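Long-range contact in avidin-related protein 2 (PDB 1WBI), which binds biotin, as a tetrameric member of the avidin family from chicken: residues S8-M21 and T114-T126. Residues are numbered along the deposited sequence; the frame is centred on the assembly and turned at random.
With BTN (biotin), chain I.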
# COMPACT_ATOMS: atom_id res chain seq x y z
N SER A 8 4.93 -23.16 -11.00
CA SER A 8 5.21 -23.80 -9.69
C SER A 8 6.30 -22.97 -9.08
O SER A 8 7.30 -22.67 -9.72
CB SER A 8 5.71 -25.24 -9.83
OG SER A 8 6.05 -25.76 -8.56
N LEU A 9 6.11 -22.50 -7.86
CA LEU A 9 7.08 -21.59 -7.28
C LEU A 9 8.38 -22.31 -6.87
O LEU A 9 9.39 -21.63 -6.70
CB LEU A 9 6.48 -20.87 -6.09
CG LEU A 9 5.37 -19.93 -6.54
CD1 LEU A 9 4.75 -19.32 -5.34
CD2 LEU A 9 5.93 -18.87 -7.51
N THR A 10 8.34 -23.63 -6.75
CA THR A 10 9.55 -24.43 -6.54
C THR A 10 10.66 -23.96 -7.46
O THR A 10 10.50 -23.88 -8.69
CB THR A 10 9.27 -25.93 -6.81
OG1 THR A 10 8.24 -26.38 -5.93
CG2 THR A 10 10.54 -26.79 -6.58
N GLY A 11 11.81 -23.70 -6.87
CA GLY A 11 12.96 -23.25 -7.63
C GLY A 11 13.59 -21.96 -7.17
O GLY A 11 13.32 -21.53 -6.04
N GLU A 12 14.42 -21.35 -8.02
CA GLU A 12 15.26 -20.24 -7.66
C GLU A 12 14.85 -19.02 -8.48
O GLU A 12 14.69 -19.10 -9.70
CB GLU A 12 16.74 -20.59 -7.93
CG GLU A 12 17.35 -21.60 -6.95
CD GLU A 12 16.70 -22.96 -7.04
OE1 GLU A 12 16.75 -23.58 -8.13
OE2 GLU A 12 16.13 -23.40 -6.04
N TRP A 13 14.75 -17.89 -7.79
CA TRP A 13 14.20 -16.65 -8.35
C TRP A 13 15.07 -15.45 -7.95
O TRP A 13 15.50 -15.38 -6.81
CB TRP A 13 12.77 -16.43 -7.80
CG TRP A 13 11.80 -17.52 -8.08
CD1 TRP A 13 11.55 -18.63 -7.31
CD2 TRP A 13 10.92 -17.62 -9.20
NE1 TRP A 13 10.61 -19.41 -7.90
CE2 TRP A 13 10.19 -18.81 -9.06
CE3 TRP A 13 10.69 -16.82 -10.31
CZ2 TRP A 13 9.21 -19.21 -10.01
CZ3 TRP A 13 9.73 -17.20 -11.25
CH2 TRP A 13 9.01 -18.40 -11.10
N ASP A 14 15.29 -14.53 -8.89
CA ASP A 14 15.96 -13.27 -8.70
C ASP A 14 14.89 -12.18 -8.65
O ASP A 14 13.91 -12.32 -9.35
CB ASP A 14 16.80 -12.89 -9.97
CG ASP A 14 18.03 -13.77 -10.19
OD1 ASP A 14 18.82 -13.92 -9.25
OD2 ASP A 14 18.16 -14.33 -11.30
N ASN A 15 15.08 -11.08 -7.93
CA ASN A 15 14.24 -9.91 -8.15
C ASN A 15 14.98 -8.67 -8.52
O ASN A 15 16.25 -8.68 -8.57
CB ASN A 15 13.25 -9.66 -6.97
CG ASN A 15 13.87 -9.03 -5.73
OD1 ASN A 15 14.96 -8.44 -5.76
ND2 ASN A 15 13.15 -9.14 -4.62
N ASP A 16 14.22 -7.61 -8.79
CA ASP A 16 14.78 -6.36 -9.33
C ASP A 16 15.57 -5.53 -8.31
O ASP A 16 16.13 -4.50 -8.69
CB ASP A 16 13.67 -5.52 -9.92
CG ASP A 16 12.58 -5.22 -8.91
OD1 ASP A 16 11.91 -6.20 -8.46
OD2 ASP A 16 12.42 -4.04 -8.57
N LEU A 17 15.63 -5.93 -7.05
CA LEU A 17 16.54 -5.30 -6.10
C LEU A 17 17.80 -6.13 -5.90
O LEU A 17 18.63 -5.77 -5.08
CB LEU A 17 15.87 -5.09 -4.75
CG LEU A 17 14.77 -4.05 -4.74
CD1 LEU A 17 14.02 -4.08 -3.44
CD2 LEU A 17 15.29 -2.60 -4.98
N GLY A 18 17.98 -7.21 -6.66
CA GLY A 18 19.12 -8.10 -6.45
C GLY A 18 18.93 -9.20 -5.43
O GLY A 18 19.84 -9.98 -5.17
N SER A 19 17.74 -9.31 -4.83
CA SER A 19 17.49 -10.35 -3.91
C SER A 19 17.27 -11.69 -4.62
O SER A 19 17.05 -11.74 -5.83
CB SER A 19 16.27 -10.01 -3.04
OG SER A 19 16.45 -8.81 -2.35
N ILE A 20 17.40 -12.77 -3.86
CA ILE A 20 17.24 -14.13 -4.36
C ILE A 20 16.36 -14.88 -3.38
O ILE A 20 16.45 -14.67 -2.15
CB ILE A 20 18.62 -14.87 -4.48
CG1 ILE A 20 19.57 -14.10 -5.40
CG2 ILE A 20 18.45 -16.31 -4.96
CD1 ILE A 20 21.07 -14.28 -5.05
N MET A 21 15.52 -15.78 -3.89
CA MET A 21 14.89 -16.77 -3.03
C MET A 21 14.92 -18.14 -3.67
O MET A 21 14.93 -18.25 -4.89
CB MET A 21 13.46 -16.39 -2.68
CG MET A 21 12.53 -16.25 -3.88
SD MET A 21 10.86 -15.72 -3.32
CE MET A 21 10.03 -15.80 -4.89
N THR A 114 4.75 0.59 8.68
CA THR A 114 4.57 -0.27 7.49
C THR A 114 4.99 0.39 6.19
O THR A 114 4.37 1.33 5.73
CB THR A 114 3.11 -0.79 7.39
OG1 THR A 114 2.72 -1.38 8.65
CG2 THR A 114 3.03 -1.83 6.31
N ARG A 115 6.07 -0.14 5.60
CA ARG A 115 6.48 0.25 4.29
C ARG A 115 5.79 -0.59 3.23
O ARG A 115 5.47 -1.76 3.46
CB ARG A 115 7.97 -0.06 4.09
CG ARG A 115 8.95 0.75 4.79
CD ARG A 115 10.36 0.40 4.20
NE ARG A 115 11.25 1.12 5.04
CZ ARG A 115 12.16 0.60 5.83
NH1 ARG A 115 12.41 -0.71 5.85
NH2 ARG A 115 12.86 1.43 6.58
N VAL A 116 5.59 -0.01 2.04
CA VAL A 116 4.96 -0.66 0.89
C VAL A 116 5.88 -0.58 -0.33
O VAL A 116 6.56 0.44 -0.52
CB VAL A 116 3.55 -0.07 0.59
CG1 VAL A 116 3.66 1.41 0.10
CG2 VAL A 116 2.80 -0.93 -0.40
N GLY A 117 5.89 -1.58 -1.17
CA GLY A 117 6.59 -1.52 -2.45
C GLY A 117 6.25 -2.69 -3.35
O GLY A 117 5.20 -3.34 -3.20
N ASN A 118 7.08 -2.90 -4.33
CA ASN A 118 6.85 -3.85 -5.39
C ASN A 118 8.12 -4.59 -5.72
O ASN A 118 9.24 -4.12 -5.47
CB ASN A 118 6.36 -3.11 -6.64
CG ASN A 118 7.27 -1.95 -7.04
OD1 ASN A 118 7.16 -0.84 -6.54
ND2 ASN A 118 8.17 -2.23 -7.95
N ASN A 119 7.98 -5.74 -6.36
CA ASN A 119 9.13 -6.47 -6.88
C ASN A 119 8.67 -7.37 -7.99
O ASN A 119 7.62 -8.03 -7.89
CB ASN A 119 9.80 -7.34 -5.84
CG ASN A 119 10.83 -6.63 -4.97
OD1 ASN A 119 10.75 -6.74 -3.78
ND2 ASN A 119 11.87 -6.03 -5.57
N ASP A 120 9.46 -7.45 -9.04
CA ASP A 120 9.26 -8.45 -10.08
C ASP A 120 10.34 -9.52 -9.94
O ASP A 120 11.54 -9.19 -9.77
CB ASP A 120 9.39 -7.85 -11.45
CG ASP A 120 8.26 -6.86 -11.79
OD1 ASP A 120 7.28 -6.74 -11.06
OD2 ASP A 120 8.36 -6.28 -12.88
N PHE A 121 9.95 -10.79 -9.98
CA PHE A 121 10.89 -11.91 -9.88
C PHE A 121 10.91 -12.67 -11.19
O PHE A 121 9.85 -12.86 -11.82
CB PHE A 121 10.51 -12.90 -8.80
CG PHE A 121 10.54 -12.36 -7.37
CD1 PHE A 121 11.55 -12.74 -6.49
CD2 PHE A 121 9.55 -11.51 -6.90
CE1 PHE A 121 11.54 -12.33 -5.18
CE2 PHE A 121 9.54 -11.08 -5.62
CZ PHE A 121 10.55 -11.47 -4.72
N THR A 122 12.08 -13.17 -11.55
CA THR A 122 12.26 -14.08 -12.70
C THR A 122 13.05 -15.28 -12.23
O THR A 122 13.77 -15.23 -11.22
CB THR A 122 12.97 -13.40 -13.86
OG1 THR A 122 14.16 -12.78 -13.37
CG2 THR A 122 12.07 -12.34 -14.50
N ARG A 123 12.95 -16.37 -12.97
CA ARG A 123 13.58 -17.63 -12.58
C ARG A 123 15.05 -17.48 -12.88
O ARG A 123 15.43 -16.88 -13.88
CB ARG A 123 12.94 -18.83 -13.32
CG ARG A 123 13.17 -20.14 -12.63
CD ARG A 123 12.52 -21.26 -13.31
NE ARG A 123 11.08 -21.40 -13.05
CZ ARG A 123 10.57 -21.92 -11.94
NH1 ARG A 123 11.34 -22.29 -10.92
NH2 ARG A 123 9.28 -22.09 -11.85
N GLN A 124 15.89 -17.97 -11.99
CA GLN A 124 17.32 -17.90 -12.23
C GLN A 124 17.66 -18.75 -13.44
O GLN A 124 17.06 -19.80 -13.69
CB GLN A 124 18.11 -18.36 -11.03
CG GLN A 124 18.01 -17.44 -9.84
CD GLN A 124 19.20 -17.66 -8.88
OE1 GLN A 124 19.78 -18.73 -8.86
NE2 GLN A 124 19.57 -16.64 -8.15
N HIS A 125 18.64 -18.28 -14.20
CA HIS A 125 18.97 -18.94 -15.44
C HIS A 125 19.66 -20.27 -15.15
O HIS A 125 20.33 -20.42 -14.12
CB HIS A 125 19.80 -18.01 -16.34
CG HIS A 125 18.99 -16.88 -16.91
ND1 HIS A 125 19.08 -15.59 -16.44
CD2 HIS A 125 18.06 -16.87 -17.89
CE1 HIS A 125 18.24 -14.82 -17.12
NE2 HIS A 125 17.60 -15.58 -18.00
N THR A 126 19.38 -21.22 -16.03
CA THR A 126 19.94 -22.57 -16.00
C THR A 126 19.25 -23.44 -14.96
O THR A 126 18.42 -24.28 -15.32
CB THR A 126 21.48 -22.57 -15.83
OG1 THR A 126 22.06 -22.01 -17.02
CG2 THR A 126 22.01 -23.98 -15.62
C11 BTN I . 15.19 -5.55 7.28
O11 BTN I . 15.27 -5.53 8.54
O12 BTN I . 15.42 -4.49 6.63
C10 BTN I . 14.81 -6.85 6.65
C9 BTN I . 14.99 -6.89 5.15
C8 BTN I . 13.84 -6.21 4.38
C7 BTN I . 14.06 -6.38 2.87
C2 BTN I . 12.91 -5.84 1.96
S1 BTN I . 11.49 -6.85 1.92
C6 BTN I . 10.85 -5.86 0.56
C5 BTN I . 12.04 -5.54 -0.33
N1 BTN I . 12.24 -6.56 -1.31
C3 BTN I . 13.41 -7.16 -1.10
O3 BTN I . 13.87 -8.14 -1.88
N2 BTN I . 14.02 -6.71 -0.06
C4 BTN I . 13.32 -5.60 0.51
O HOH W 1 14.27 -22.61 -10.66
O HOH W 2 16.44 -14.32 -13.44
O HOH W 3 19.74 -15.77 -13.25
O HOH W 4 11.47 -2.82 -6.22
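Asn15 and Asn119 meet across the seam that closes the eight-stranded antiparallel avidin barrel, where strand 11-15 joins strand 114-123. Their amides are stacked, planes 13° apart, and both grip the ureido group of biotin: Asn15 ND2 donates to biotin O3 (3.0 Å), and Asn119 OD1 accepts from biotin N1 (2.9 Å). Ser19 OG is a second donor to O3. Behind this first shell, Asn15 OD1 closes an Asx turn by accepting from Leu17 N and also takes Ser19 N from the opposite face of its plane, which fixes the amide's rotation. Asn119 is held from its nitrogen side: in the modelled conformer of Asp16, ND2 donates to OD1. Farther into the barrel, the Phe121 ring is sandwiched between Asn15 CB, 3.6 Å from its centroid, and the methyl CE of Met21 over the other face. Paired bonds between Asp14 and Thr122 knit the backbones. At the far end Arg123, its chain bent at chi3 (-80°), brings Trp13 CZ2 over one face of its guanidinium, the two planes 44° apart, and donates within the guanidinium plane from NH1 to Thr10 O (2.9 Å) and from NH2 to Ser8 O, while NE pairs with Glu92. A leucine in its place would probably leave both carbonyls and the Glu92 carboxylate without their mate. The indole is held in turn by a hydrogen bond from Trp13 NE1 to Leu9 O (2.8 Å), which lies close to the ring plane.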